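Local coordinates for protein phosphonate monoester hydrolase (Ruegeria pomeroyi, PDB 4UPK) that is a hydrolase of the sulfatase family within the alkaline phosphatase clan, found in a four-chain assembly, at residues Q404-P407 with N408-G412; T105-R108 with H109-N113; T322-G325 with R326-H330. All coordinates share one frame; numbering follows the deposited sequence.

Contact 1: Q404-P407 with N408-G412; sequences QEIP and NAVDG
Ile406 and Val410 meet across a tight reversal of the chain. The methyl CG2 of Ile406 lies 3.9 Å from CB of Val410, and the two branched side chains cross at about a right angle. That methyl is turned opposite the backbone N of its own residue, while CG1, beside the N (chi1 -52°), leads the longer branch of the isoleucine elsewhere. Val410 offers both branches: its CG1 is 4.0 Å from Ile406 CG2, and its CG2 approaches the proline ring, 4.1 Å from Pro407 CD. With chi1 at 173°, it is CG2 that stands beside the backbone N of Val410, on the flank facing the ring. Beta-branched residues suit both places, since each presents a broad apolar surface close to the main chain.

The turn itself is closed by Val410 N, which donates to Pro407 O at 3.3 Å. A water also donates to Pro407 O (2.9 Å) and to Val410 O (2.6 Å), tying the two carbonyls together. The CA-CB bond of Asn408 points away from 404-407, and its amide gives ND2 to Gln534 O and takes Arg536 N on OD1, a two-way pairing with the backbone near the C-terminus that an amide, both donor and acceptor, is well made for. Ile406 and Val410 also rest on Pro396 of helix 394-402. The arrangement is a type I beta turn from Pro407 to Val410, with proline leading and its first and last residues in apolar contact, in the loop between helices 394-402 and 416-419.

Contact 2: T105-R108 with H109-N113; sequences TPLR and HDTPN
Between Arg108 and Thr111 the chain folds into a type I beta turn, closed by Thr111 N donating to Arg108 O at 3.3 Å. The same carbonyl oxygen takes a second bond from the hydroxyl of Thr111, OG1 to Arg108 O at 3.0 Å, and both donors come in from one face of the carbonyl plane. Threonine can do this because OG1 stands beside its own backbone N (chi1 -56°), putting hydroxyl and amide on the same oxygen; OG1 also comes within 3.2 Å of Arg108 CB. Asp110 sets its carboxylate alongside the arginine chain, pointing the same way, with OD1 3.6 Å from Arg108 CB. The charged groups do not touch directly. A water joins them instead, accepting from Arg108 NH1 (2.9 Å) at the edge of the guanidinium, in its plane; it lies 2.6 Å from Asp110 OD1, to which it can donate. The extended arginine is long enough to carry NH2 onward to a salt bridge with Asp518 of the second subunit, while Asp110 packs against Asp110 of that subunit. Leu107, buried, and Thr111 both lie on Thr91 of helix 82-91, and Leu107 is hydrogen-bonded through its backbone to Ser134. The loop comes from helix 95-98 and runs straight into helix 114-120, whose N-cap is Asn113, a residue apt for capping backbone N-H groups.

Contact 3: T322-G325 with R326-H330; sequences THIG and RVIAH
His323 and Arg326 lie side by side on the surface of a helix, three residues apart and pointing the same way. Arg326 NH1 donates to His323 ND1 at 2.8 Å, with an N-H...N angle of 153°. The donor lies close to the imidazole plane and the acceptor close to the guanidinium plane, so the bond runs edge to edge, yet the two planes are 72° apart. A bend about CG-CD (chi3 71°) turns the guanidinium of Arg326 toward the histidine; CD itself already lies 3.5 Å from His323 ND1. Because ND1 accepts here, its proton is probably on the other ring nitrogen, and the neighbouring positive charge would favour a neutral ring.

The backbone carrying the pair is ordinary alpha helix: Ile328 N donates to Ile324 O at 3.0 Å and Ala329 N to Gly325 O at 2.9 Å, whereas the two bonds to His323 O, from Arg326 N and Val327 N, are weak. This is part of the long helix 303-333, which packs against the mixed central sheet of the alkaline phosphatase-like alpha/beta fold. Ile324 and Val327, buried and apolar, both reach Tyr239 on strand 234-239 and also touch strand 35-41, through Ile41 and Leu37 respectively. One turn on from Ile324, Ile328 CG1 comes to 4.4 Å from Ile324 CG2, and the side chain of Ile328 goes on to touch Tyr337.

Helix 213-224 flanks the polar pair. Its Asp219 forms a salt bridge with Arg326 NH2, steadying the guanidinium from a second side chain, and its Thr218 touches both His323 and Arg326.

Contacts 1 and 2 are neighbours in space although nearly 300 residues separate them in sequence. Their centres are 14 Å apart, and they meet where Pro407 CG packs on Pro112 CB at 3.9 Å. Both are type I turns in loops that lead into helices, and Gln93 is touched by side chains of both, Ala409 from one and Thr111 from the other. Contact 2 also faces the second subunit, whereas no other chain of the assembly touches contacts 1 and 3. Contact 3 stands apart on its long helix: its centre is 31 Å from that of contact 1 and 33 Å from that of contact 2, with nearest atoms about 23 and 21 Å away.

Contact 1: Q404-P407 with N408-G412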
loop_
_atom_site.group_PDB
_atom_site.type_symbol
_atom_site.label_atom_id
_atom_site.label_comp_id
_atom_site.label_asym_id
_atom_site.label_seq_id
_atom_site.Cartn_x
_atom_site.Cartn_y
_atom_site.Cartn_z
ATOM N N GLN A 404 22.684 -11.156 -5.798
ATOM C CA GLN A 404 21.553 -10.275 -5.506
ATOM C C GLN A 404 21.946 -9.302 -4.400
ATOM O O GLN A 404 22.581 -9.715 -3.425
ATOM C CB GLN A 404 20.317 -11.109 -5.098
ATOM C CG GLN A 404 19.044 -10.311 -4.834
ATOM C CD GLN A 404 18.571 -9.470 -6.011
ATOM O OE1 GLN A 404 18.586 -9.896 -7.176
ATOM N NE2 GLN A 404 18.098 -8.258 -5.722
ATOM N N GLU A 405 21.570 -8.016 -4.560
ATOM C CA GLU A 405 21.840 -6.928 -3.621
ATOM C C GLU A 405 21.348 -7.287 -2.227
ATOM O O GLU A 405 20.220 -7.769 -2.069
ATOM C CB GLU A 405 21.154 -5.634 -4.095
ATOM C CG GLU A 405 21.592 -4.387 -3.342
ATOM C CD GLU A 405 20.909 -3.084 -3.717
ATOM O OE1 GLU A 405 20.261 -3.018 -4.788
ATOM O OE2 GLU A 405 21.041 -2.114 -2.938
ATOM N N ILE A 406 22.214 -7.083 -1.220
ATOM C CA ILE A 406 21.837 -7.333 0.162
ATOM C C ILE A 406 21.251 -6.007 0.690
ATOM O O ILE A 406 21.944 -4.984 0.653
ATOM C CB ILE A 406 23.004 -7.860 1.063
ATOM C CG1 ILE A 406 23.718 -9.099 0.453
ATOM C CG2 ILE A 406 22.500 -8.136 2.490
ATOM C CD1 ILE A 406 25.139 -9.333 0.966
ATOM N N PRO A 407 19.993 -6.003 1.199
ATOM C CA PRO A 407 19.447 -4.768 1.788
ATOM C C PRO A 407 20.283 -4.284 2.992
ATOM O O PRO A 407 20.892 -5.106 3.692
ATOM C CB PRO A 407 18.038 -5.201 2.252
ATOM C CG PRO A 407 17.735 -6.413 1.519
ATOM C CD PRO A 407 19.028 -7.113 1.314
ATOM N N ASN A 408 20.299 -2.943 3.235
ATOM C CA ASN A 408 20.996 -2.311 4.363
ATOM C C ASN A 408 20.382 -2.727 5.719
ATOM O O ASN A 408 21.095 -2.737 6.724
ATOM C CB ASN A 408 21.005 -0.784 4.222
ATOM C CG ASN A 408 22.064 -0.234 3.294
ATOM O OD1 ASN A 408 22.988 -0.924 2.851
ATOM N ND2 ASN A 408 21.975 1.060 3.023
ATOM N N ALA A 409 19.081 -3.101 5.738
ATOM C CA ALA A 409 18.373 -3.592 6.932
ATOM C C ALA A 409 19.053 -4.843 7.547
ATOM O O ALA A 409 18.954 -5.066 8.751
ATOM C CB ALA A 409 16.927 -3.918 6.577
ATOM N N VAL A 410 19.748 -5.636 6.714
ATOM C CA VAL A 410 20.442 -6.853 7.126
ATOM C C VAL A 410 21.661 -6.528 7.997
ATOM O O VAL A 410 22.615 -5.875 7.547
ATOM C CB VAL A 410 20.755 -7.790 5.913
ATOM C CG1 VAL A 410 21.628 -8.973 6.306
ATOM C CG2 VAL A 410 19.471 -8.275 5.246
ATOM N N ASP A 411 21.606 -6.979 9.256
ATOM C CA ASP A 411 22.668 -6.814 10.263
ATOM C C ASP A 411 23.814 -7.805 10.059
ATOM O O ASP A 411 24.950 -7.506 10.440
ATOM C CB ASP A 411 22.103 -6.988 11.680
ATOM C CG ASP A 411 21.103 -5.926 12.104
ATOM O OD1 ASP A 411 21.388 -4.725 11.904
ATOM O OD2 ASP A 411 20.063 -6.292 12.679
ATOM N N GLY A 412 23.492 -8.980 9.495
ATOM C CA GLY A 412 24.450 -10.042 9.220
ATOM C C GLY A 412 25.391 -9.730 8.088
ATOM O O GLY A 412 25.126 -8.848 7.271
HETATM O O HOH W 1 23.412 -5.359 5.144
#

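Contact 2: T105-R108 with H109-N113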
loop_
_atom_site.group_PDB
_atom_site.type_symbol
_atom_site.label_atom_id
_atom_site.label_comp_id
_atom_site.label_asym_id
_atom_site.label_seq_id
_atom_site.Cartn_x
_atom_site.Cartn_y
_atom_site.Cartn_z
ATOM N N THR A 105 4.756 -12.708 18.265
ATOM C CA THR A 105 5.002 -11.269 18.101
ATOM C C THR A 105 5.107 -10.975 16.618
ATOM O O THR A 105 6.013 -11.533 15.965
ATOM C CB THR A 105 6.240 -10.777 18.824
ATOM O OG1 THR A 105 6.277 -11.328 20.128
ATOM C CG2 THR A 105 6.286 -9.243 18.884
ATOM N N PRO A 106 4.206 -10.109 16.073
ATOM C CA PRO A 106 4.212 -9.858 14.620
ATOM C C PRO A 106 5.498 -9.265 14.075
ATOM O O PRO A 106 6.208 -8.536 14.760
ATOM C CB PRO A 106 3.015 -8.921 14.415
ATOM C CG PRO A 106 2.132 -9.178 15.561
ATOM C CD PRO A 106 3.069 -9.409 16.711
ATOM N N LEU A 107 5.807 -9.635 12.845
ATOM C CA LEU A 107 6.944 -9.114 12.106
ATOM C C LEU A 107 6.351 -8.136 11.086
ATOM O O LEU A 107 5.332 -8.476 10.466
ATOM C CB LEU A 107 7.680 -10.270 11.392
ATOM C CG LEU A 107 8.932 -9.926 10.575
ATOM C CD1 LEU A 107 10.112 -9.592 11.483
ATOM C CD2 LEU A 107 9.304 -11.089 9.674
ATOM N N ARG A 108 6.939 -6.909 10.945
ATOM C CA ARG A 108 6.492 -5.881 9.984
ATOM C C ARG A 108 6.355 -6.513 8.573
ATOM O O ARG A 108 7.228 -7.275 8.148
ATOM C CB ARG A 108 7.496 -4.722 9.906
ATOM C CG ARG A 108 7.505 -3.743 11.063
ATOM C CD ARG A 108 8.550 -2.676 10.755
ATOM N NE ARG A 108 8.779 -1.768 11.878
ATOM C CZ ARG A 108 8.135 -0.622 12.063
ATOM N NH1 ARG A 108 7.205 -0.229 11.201
ATOM N NH2 ARG A 108 8.390 0.124 13.123
ATOM N N HIS A 109 5.262 -6.206 7.866
ATOM C CA HIS A 109 5.021 -6.766 6.534
ATOM C C HIS A 109 6.073 -6.391 5.491
ATOM O O HIS A 109 6.378 -7.203 4.618
ATOM C CB HIS A 109 3.623 -6.421 6.027
ATOM C CG HIS A 109 3.121 -7.402 5.009
ATOM N ND1 HIS A 109 2.967 -8.749 5.317
ATOM C CD2 HIS A 109 2.730 -7.200 3.728
ATOM C CE1 HIS A 109 2.513 -9.320 4.214
ATOM N NE2 HIS A 109 2.338 -8.429 3.235
ATOM N N ASP A 110 6.624 -5.172 5.588
ATOM C CA ASP A 110 7.615 -4.652 4.650
ATOM C C ASP A 110 9.080 -5.011 5.006
ATOM O O ASP A 110 10.003 -4.475 4.384
ATOM C CB ASP A 110 7.401 -3.141 4.439
ATOM C CG ASP A 110 7.503 -2.265 5.678
ATOM O OD1 ASP A 110 7.623 -2.816 6.802
ATOM O OD2 ASP A 110 7.481 -1.032 5.530
ATOM N N THR A 111 9.284 -5.944 5.962
ATOM C CA THR A 111 10.618 -6.397 6.361
ATOM C C THR A 111 11.232 -7.254 5.250
ATOM O O THR A 111 10.677 -8.304 4.930
ATOM C CB THR A 111 10.600 -7.141 7.722
ATOM O OG1 THR A 111 10.007 -6.292 8.699
ATOM C CG2 THR A 111 11.987 -7.532 8.196
ATOM N N PRO A 112 12.371 -6.837 4.660
ATOM C CA PRO A 112 12.996 -7.663 3.629
ATOM C C PRO A 112 13.446 -9.010 4.198
ATOM O O PRO A 112 13.931 -9.084 5.322
ATOM C CB PRO A 112 14.185 -6.808 3.166
ATOM C CG PRO A 112 13.887 -5.440 3.623
ATOM C CD PRO A 112 13.161 -5.620 4.908
ATOM N N ASN A 113 13.201 -10.088 3.460
ATOM C CA ASN A 113 13.576 -11.424 3.907
ATOM C C ASN A 113 14.252 -12.176 2.770
ATOM O O ASN A 113 14.304 -11.653 1.651
ATOM C CB ASN A 113 12.382 -12.186 4.517
ATOM C CG ASN A 113 11.209 -12.441 3.589
ATOM O OD1 ASN A 113 11.319 -13.106 2.559
ATOM N ND2 ASN A 113 10.028 -12.013 3.992
HETATM O O HOH W 2 6.466 -1.258 8.575
#

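Contact 3: T322-G325 with R326-H330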
loop_
_atom_site.group_PDB
_atom_site.type_symbol
_atom_site.label_atom_id
_atom_site.label_comp_id
_atom_site.label_asym_id
_atom_site.label_seq_id
_atom_site.Cartn_x
_atom_site.Cartn_y
_atom_site.Cartn_z
ATOM N N THR A 322 19.713 -39.917 8.253
ATOM C CA THR A 322 19.439 -40.928 7.200
ATOM C C THR A 322 18.650 -40.319 6.039
ATOM O O THR A 322 18.979 -40.577 4.890
ATOM C CB THR A 322 18.691 -42.154 7.781
ATOM O OG1 THR A 322 19.369 -42.664 8.931
ATOM C CG2 THR A 322 18.488 -43.275 6.760
ATOM N N HIS A 323 17.617 -39.516 6.345
ATOM C CA HIS A 323 16.796 -38.851 5.342
ATOM C C HIS A 323 17.508 -37.721 4.594
ATOM O O HIS A 323 17.221 -37.530 3.420
ATOM C CB HIS A 323 15.413 -38.466 5.894
ATOM C CG HIS A 323 14.562 -39.668 6.133
ATOM N ND1 HIS A 323 13.959 -40.331 5.089
ATOM C CD2 HIS A 323 14.330 -40.353 7.277
ATOM C CE1 HIS A 323 13.348 -41.376 5.626
ATOM N NE2 HIS A 323 13.545 -41.432 6.940
ATOM N N ILE A 324 18.474 -37.027 5.228
ATOM C CA ILE A 324 19.288 -35.968 4.595
ATOM C C ILE A 324 20.234 -36.608 3.555
ATOM O O ILE A 324 20.485 -36.009 2.519
ATOM C CB ILE A 324 20.009 -35.035 5.644
ATOM C CG1 ILE A 324 18.995 -34.067 6.269
ATOM C CG2 ILE A 324 21.220 -34.241 5.031
ATOM C CD1 ILE A 324 19.513 -33.195 7.429
ATOM N N GLY A 325 20.684 -37.842 3.816
ATOM C CA GLY A 325 21.488 -38.630 2.879
ATOM C C GLY A 325 20.764 -38.889 1.564
ATOM O O GLY A 325 21.377 -38.864 0.499
ATOM N N ARG A 326 19.442 -39.088 1.625
ATOM C CA ARG A 326 18.566 -39.288 0.463
ATOM C C ARG A 326 18.460 -38.007 -0.359
ATOM O O ARG A 326 18.353 -38.093 -1.574
ATOM C CB ARG A 326 17.159 -39.715 0.903
ATOM C CG ARG A 326 17.046 -41.089 1.546
ATOM C CD ARG A 326 15.662 -41.233 2.168
ATOM N NE ARG A 326 14.630 -41.352 1.139
ATOM C CZ ARG A 326 13.346 -41.050 1.298
ATOM N NH1 ARG A 326 12.902 -40.581 2.457
ATOM N NH2 ARG A 326 12.493 -41.219 0.299
ATOM N N VAL A 327 18.427 -36.828 0.311
ATOM C CA VAL A 327 18.366 -35.492 -0.305
ATOM C C VAL A 327 19.687 -35.240 -1.073
ATOM O O VAL A 327 19.654 -34.820 -2.228
ATOM C CB VAL A 327 18.047 -34.378 0.731
ATOM C CG1 VAL A 327 18.097 -32.992 0.085
ATOM C CG2 VAL A 327 16.685 -34.611 1.390
ATOM N N ILE A 328 20.837 -35.542 -0.433
ATOM C CA ILE A 328 22.173 -35.436 -1.037
ATOM C C ILE A 328 22.279 -36.385 -2.230
ATOM O O ILE A 328 22.721 -35.947 -3.282
ATOM C CB ILE A 328 23.325 -35.664 0.012
ATOM C CG1 ILE A 328 23.310 -34.617 1.170
ATOM C CG2 ILE A 328 24.709 -35.767 -0.662
ATOM C CD1 ILE A 328 23.375 -33.073 0.754
ATOM N N ALA A 329 21.865 -37.678 -2.067
ATOM C CA ALA A 329 21.886 -38.702 -3.119
ATOM C C ALA A 329 21.112 -38.250 -4.351
ATOM O O ALA A 329 21.591 -38.467 -5.463
ATOM C CB ALA A 329 21.336 -40.036 -2.607
ATOM N N HIS A 330 19.955 -37.582 -4.162
ATOM C CA HIS A 330 19.143 -37.019 -5.243
ATOM C C HIS A 330 19.937 -35.989 -6.055
ATOM O O HIS A 330 19.832 -35.978 -7.279
ATOM C CB HIS A 330 17.866 -36.351 -4.681
ATOM C CG HIS A 330 17.075 -35.609 -5.718
ATOM N ND1 HIS A 330 16.348 -36.279 -6.698
ATOM C CD2 HIS A 330 16.967 -34.275 -5.927
ATOM C CE1 HIS A 330 15.815 -35.337 -7.458
ATOM N NE2 HIS A 330 16.153 -34.114 -7.034
#